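Local coordinates for protein transcription termination factor FttA (Methanosarcina mazei, PDB 2XR1) that probably terminates transcription genome-wide as a zinc-dependent RNA endonuclease and 5'-3' exonuclease acting on the nascent transcript at the RNA polymerase exit channel, at residues E426-S434 against N479-K487. Sequence-based numbering, arbitrary orientation.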
ATOM      1  N   GLU B 426      28.040 -19.263  19.257  1.00 36.00           N
ATOM      2  CA  GLU B 426      27.735 -19.419  20.687  1.00 37.02           C
ATOM      3  C   GLU B 426      27.940 -20.869  21.135  1.00 36.94           C
ATOM      4  O   GLU B 426      28.484 -21.117  22.228  1.00 37.88           O
ATOM      5  CB  GLU B 426      26.329 -18.894  21.098  1.00 37.11           C
ATOM      6  CG  GLU B 426      26.329 -17.454  21.755  1.00 40.90           C
ATOM      7  CD  GLU B 426      25.364 -17.255  23.024  1.00 46.36           C
ATOM      8  OE1 GLU B 426      24.091 -17.051  22.857  1.00 46.71           O
ATOM      9  OE2 GLU B 426      25.918 -17.270  24.174  1.00 45.90           O
ATOM     10  N   VAL B 427      27.569 -21.825  20.291  1.00 36.07           N
ATOM     11  CA  VAL B 427      27.789 -23.227  20.650  1.00 36.72           C
ATOM     12  C   VAL B 427      29.279 -23.538  20.780  1.00 37.58           C
ATOM     13  O   VAL B 427      29.695 -24.215  21.695  1.00 38.49           O
ATOM     14  CB  VAL B 427      27.139 -24.211  19.656  1.00 36.62           C
ATOM     15  CG1 VAL B 427      27.504 -25.646  20.005  1.00 37.04           C
ATOM     16  CG2 VAL B 427      25.670 -24.060  19.654  1.00 34.28           C
ATOM     17  N   MET B 428      30.085 -23.023  19.870  1.00 38.15           N
ATOM     18  CA  MET B 428      31.556 -23.256  19.908  1.00 39.49           C
ATOM     19  C   MET B 428      32.170 -22.720  21.182  1.00 39.99           C
ATOM     20  O   MET B 428      33.033 -23.332  21.737  1.00 41.21           O
ATOM     21  CB  MET B 428      32.246 -22.599  18.707  1.00 39.24           C
ATOM     22  CG  MET B 428      31.858 -23.200  17.366  1.00 39.19           C
ATOM     23  SD  MET B 428      32.310 -22.159  15.955  1.00 40.22           S
ATOM     24  CE  MET B 428      34.117 -22.133  16.202  1.00 36.94           C
ATOM     25  N   ILE B 429      31.717 -21.565  21.653  1.00 40.06           N
ATOM     26  CA  ILE B 429      32.307 -20.980  22.858  1.00 41.40           C
ATOM     27  C   ILE B 429      32.015 -21.837  24.066  1.00 42.16           C
ATOM     28  O   ILE B 429      32.862 -21.984  24.935  1.00 44.35           O
ATOM     29  CB  ILE B 429      31.809 -19.554  23.130  1.00 40.87           C
ATOM     30  CG1 ILE B 429      32.482 -18.597  22.156  1.00 41.06           C
ATOM     31  CG2 ILE B 429      32.164 -19.114  24.568  1.00 41.60           C
ATOM     32  CD1 ILE B 429      31.756 -17.294  22.054  1.00 40.85           C
ATOM     33  N   VAL B 430      30.828 -22.415  24.108  1.00 41.23           N
ATOM     34  CA  VAL B 430      30.470 -23.304  25.186  1.00 41.87           C
ATOM     35  C   VAL B 430      31.305 -24.587  25.132  1.00 43.58           C
ATOM     36  O   VAL B 430      31.837 -25.028  26.161  1.00 44.60           O
ATOM     37  CB  VAL B 430      28.949 -23.556  25.197  1.00 40.49           C
ATOM     38  CG1 VAL B 430      28.601 -24.754  26.035  1.00 41.93           C
ATOM     39  CG2 VAL B 430      28.259 -22.325  25.729  1.00 39.43           C
ATOM     40  N   LEU B 431      31.440 -25.163  23.937  1.00 43.69           N
ATOM     41  CA  LEU B 431      32.141 -26.444  23.778  1.00 45.46           C
ATOM     42  C   LEU B 431      33.624 -26.324  24.121  1.00 47.51           C
ATOM     43  O   LEU B 431      34.129 -27.085  24.931  1.00 49.73           O
ATOM     44  CB  LEU B 431      31.962 -26.995  22.367  1.00 44.78           C
ATOM     45  CG  LEU B 431      30.536 -27.441  22.040  1.00 43.36           C
ATOM     46  CD1 LEU B 431      30.368 -27.617  20.568  1.00 43.59           C
ATOM     47  CD2 LEU B 431      30.178 -28.729  22.739  1.00 44.32           C
ATOM     48  N   GLU B 432      34.320 -25.348  23.552  1.00 47.58           N
ATOM     49  CA  GLU B 432      35.743 -25.208  23.826  1.00 49.85           C
ATOM     50  C   GLU B 432      36.017 -25.078  25.326  1.00 50.53           C
ATOM     51  O   GLU B 432      36.959 -25.674  25.839  1.00 52.84           O
ATOM     52  CB  GLU B 432      36.366 -24.039  23.034  1.00 49.76           C
ATOM     53  CG  GLU B 432      36.676 -22.709  23.834  1.00 53.39           C
ATOM     54  CD  GLU B 432      38.062 -22.687  24.499  1.00 58.65           C
ATOM     55  OE1 GLU B 432      39.038 -23.162  23.886  1.00 63.51           O
ATOM     56  OE2 GLU B 432      38.189 -22.155  25.627  1.00 62.04           O
ATOM     57  N   GLU B 433      35.183 -24.316  26.021  1.00 49.17           N
ATOM     58  CA  GLU B 433      35.343 -24.095  27.449  1.00 50.27           C
ATOM     59  C   GLU B 433      35.093 -25.389  28.180  1.00 51.24           C
ATOM     60  O   GLU B 433      35.822 -25.737  29.100  1.00 53.61           O
ATOM     61  CB  GLU B 433      34.350 -23.048  27.932  1.00 49.37           C
ATOM     62  CG  GLU B 433      34.550 -22.590  29.377  1.00 52.25           C
ATOM     63  CD  GLU B 433      33.753 -21.327  29.696  1.00 53.07           C
ATOM     64  OE1 GLU B 433      32.508 -21.349  29.534  1.00 53.89           O
ATOM     65  OE2 GLU B 433      34.364 -20.305  30.087  1.00 55.61           O
ATOM     66  N   SER B 434      34.065 -26.111  27.757  1.00 49.54           N
ATOM     67  CA  SER B 434      33.678 -27.321  28.434  1.00 50.35           C
ATOM     68  C   SER B 434      34.778 -28.343  28.323  1.00 52.14           C
ATOM     69  O   SER B 434      35.160 -28.933  29.320  1.00 53.96           O
ATOM     70  CB  SER B 434      32.390 -27.886  27.844  1.00 49.03           C
ATOM     71  OG  SER B 434      31.431 -26.880  27.659  1.00 47.22           O
ATOM     72  N   ASN B 479      42.200 -17.949  23.801  1.00 62.72           N
ATOM     73  CA  ASN B 479      41.319 -17.467  22.719  1.00 60.44           C
ATOM     74  C   ASN B 479      40.440 -18.618  22.300  1.00 57.25           C
ATOM     75  O   ASN B 479      40.943 -19.628  21.821  1.00 58.41           O
ATOM     76  CB  ASN B 479      42.116 -16.954  21.504  1.00 61.92           C
ATOM     77  CG  ASN B 479      41.236 -16.468  20.348  1.00 59.18           C
ATOM     78  OD1 ASN B 479      40.204 -17.045  20.031  1.00 58.82           O
ATOM     79  ND2 ASN B 479      41.679 -15.402  19.686  1.00 62.68           N
ATOM     80  N   PRO B 480      39.133 -18.460  22.462  1.00 54.01           N
ATOM     81  CA  PRO B 480      38.258 -19.603  22.408  1.00 52.05           C
ATOM     82  C   PRO B 480      38.367 -20.318  21.088  1.00 51.67           C
ATOM     83  O   PRO B 480      38.673 -21.527  21.058  1.00 52.46           O
ATOM     84  CB  PRO B 480      36.836 -18.995  22.575  1.00 49.40           C
ATOM     85  CG  PRO B 480      37.031 -17.583  23.013  1.00 50.33           C
ATOM     86  CD  PRO B 480      38.385 -17.188  22.485  1.00 53.17           C
ATOM     87  N   PHE B 481      38.131 -19.563  20.013  1.00 50.91           N
ATOM     88  CA  PHE B 481      37.957 -20.136  18.694  1.00 50.24           C
ATOM     89  C   PHE B 481      39.221 -20.815  18.157  1.00 52.90           C
ATOM     90  O   PHE B 481      39.111 -21.561  17.202  1.00 53.45           O
ATOM     91  CB  PHE B 481      37.498 -19.080  17.676  1.00 49.41           C
ATOM     92  CG  PHE B 481      36.201 -18.399  18.006  1.00 46.63           C
ATOM     93  CD1 PHE B 481      35.079 -19.124  18.341  1.00 45.66           C
ATOM     94  CD2 PHE B 481      36.091 -17.020  17.915  1.00 47.34           C
ATOM     95  CE1 PHE B 481      33.853 -18.484  18.638  1.00 43.68           C
ATOM     96  CE2 PHE B 481      34.902 -16.377  18.204  1.00 46.57           C
ATOM     97  CZ  PHE B 481      33.768 -17.124  18.575  1.00 44.27           C
ATOM     98  N   LEU B 482      40.396 -20.571  18.735  1.00 55.54           N
ATOM     99  CA  LEU B 482      41.621 -21.249  18.282  1.00 58.71           C
ATOM    100  C   LEU B 482      41.947 -22.531  19.059  1.00 59.79           C
ATOM    101  O   LEU B 482      43.116 -22.965  19.083  1.00 62.61           O
ATOM    102  CB  LEU B 482      42.852 -20.316  18.352  1.00 61.84           C
ATOM    103  CG  LEU B 482      43.002 -19.162  17.358  1.00 63.33           C
ATOM    104  CD1 LEU B 482      44.435 -18.598  17.375  1.00 66.87           C
ATOM    105  CD2 LEU B 482      42.616 -19.583  15.923  1.00 63.67           C
ATOM    106  N   SER B 483      40.951 -23.150  19.685  1.00 57.82           N
ATOM    107  CA  SER B 483      41.188 -24.430  20.360  1.00 59.23           C
ATOM    108  C   SER B 483      41.552 -25.532  19.377  1.00 60.69           C
ATOM    109  O   SER B 483      41.000 -25.610  18.274  1.00 59.19           O
ATOM    110  CB  SER B 483      39.980 -24.903  21.157  1.00 57.41           C
ATOM    111  OG  SER B 483      40.239 -26.173  21.764  1.00 58.76           O
ATOM    112  N   GLU B 484      42.475 -26.385  19.816  1.00 63.75           N
ATOM    113  CA  GLU B 484      42.862 -27.564  19.072  1.00 65.86           C
ATOM    114  C   GLU B 484      41.626 -28.373  18.675  1.00 63.49           C
ATOM    115  O   GLU B 484      41.615 -28.991  17.622  1.00 64.55           O
ATOM    116  CB  GLU B 484      43.801 -28.443  19.923  1.00 69.73           C
ATOM    117  CG  GLU B 484      44.955 -29.183  19.145  1.00 74.60           C
ATOM    118  CD  GLU B 484      45.166 -30.666  19.608  1.00 79.03           C
ATOM    119  OE1 GLU B 484      44.233 -31.289  20.190  1.00 78.75           O
ATOM    120  OE2 GLU B 484      46.257 -31.221  19.365  1.00 82.05           O
ATOM    121  N   CYS B 485      40.589 -28.347  19.514  1.00 60.75           N
ATOM    122  CA  CYS B 485      39.382 -29.147  19.312  1.00 58.88           C
ATOM    123  C   CYS B 485      38.666 -28.949  17.964  1.00 56.63           C
ATOM    124  O   CYS B 485      38.146 -29.898  17.399  1.00 56.93           O
ATOM    125  CB  CYS B 485      38.377 -28.869  20.454  1.00 57.03           C
ATOM    126  SG  CYS B 485      37.434 -27.183  20.389  1.00 56.12           S
ATOM    127  N   PHE B 486      38.565 -27.715  17.482  1.00 54.64           N
ATOM    128  CA  PHE B 486      37.736 -27.440  16.302  1.00 52.36           C
ATOM    129  C   PHE B 486      38.448 -27.900  15.061  1.00 54.17           C
ATOM    130  O   PHE B 486      39.581 -27.577  14.893  1.00 56.43           O
ATOM    131  CB  PHE B 486      37.416 -25.962  16.160  1.00 50.03           C
ATOM    132  CG  PHE B 486      36.672 -25.394  17.310  1.00 47.61           C
ATOM    133  CD1 PHE B 486      35.452 -25.911  17.678  1.00 46.08           C
ATOM    134  CD2 PHE B 486      37.171 -24.312  18.014  1.00 47.54           C
ATOM    135  CE1 PHE B 486      34.750 -25.373  18.743  1.00 43.75           C
ATOM    136  CE2 PHE B 486      36.481 -23.785  19.062  1.00 46.08           C
ATOM    137  CZ  PHE B 486      35.271 -24.324  19.432  1.00 43.70           C
ATOM    138  N   LYS B 487      37.770 -28.661  14.213  1.00 54.01           N
ATOM    139  CA  LYS B 487      38.334 -29.146  12.973  1.00 56.66           C
ATOM    140  C   LYS B 487      37.388 -28.756  11.863  1.00 55.37           C
ATOM    141  O   LYS B 487      36.305 -29.283  11.775  1.00 54.24           O
ATOM    142  CB  LYS B 487      38.499 -30.684  12.970  1.00 59.28           C
ATOM    143  CG  LYS B 487      39.141 -31.335  14.200  1.00 61.16           C
ATOM    144  CD  LYS B 487      40.561 -30.911  14.420  1.00 66.17           C
ATOM    145  CE  LYS B 487      41.242 -31.779  15.476  1.00 69.78           C
ATOM    146  NZ  LYS B 487      40.507 -31.664  16.773  1.00 67.47           N
TER
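The helical segment 426-434 and the chain turning through 479-487 bring their CA atoms nearest at I429 and P480, 6.1 Å apart, and no hydrogen bond crosses between the segments. M428 packs on F486. The CE methyl of M428 sits over the centre of the F486 ring, 3.9 Å from its centroid and 5° off the normal, a CH-pi contact; SD is above the same face but farther away, a distant Met-aromatic contact. A bend at the last torsion of M428 (chi3 61°) turns CE back onto the ring. The opposite face of F486 carries SG of its neighbour C485, so the ring lies between that SG and the CE methyl of M428, while M428 O lies in the ring plane at its edge, 3.4 Å from CZ. CE of M428 also reaches F481, at 3.8 Å from CD1, the two side chains crossing at about a right angle. Farther along the F481 ring, I429 packs its CG1 3.8 Å from CE1, with its CD1 beside CZ. E432 carries as much of the contact: its CB touches F486 CZ (3.8 Å), and a fold at chi2 (88°) lays CG and CD against CA and O of P480. Its OE1 lies beside S483 CB and 3.3 Å from P480 O, two acceptors with no bond between them, whereas OE2 forms a salt bridge with R436 on the same helix. S483 OG accepts from C485 N (3.1 Å), an ST turn. This is largely apolar packing within the beta-CASP domain, away from the zinc site: helix 423-436 lies against the 3-10 turn at 480-481, the loop after it and the start of strand 486-489, an outermost strand of the six-stranded parallel sheet. Next to it, strand 445-448 touches M428 through L447 and F486 through V445.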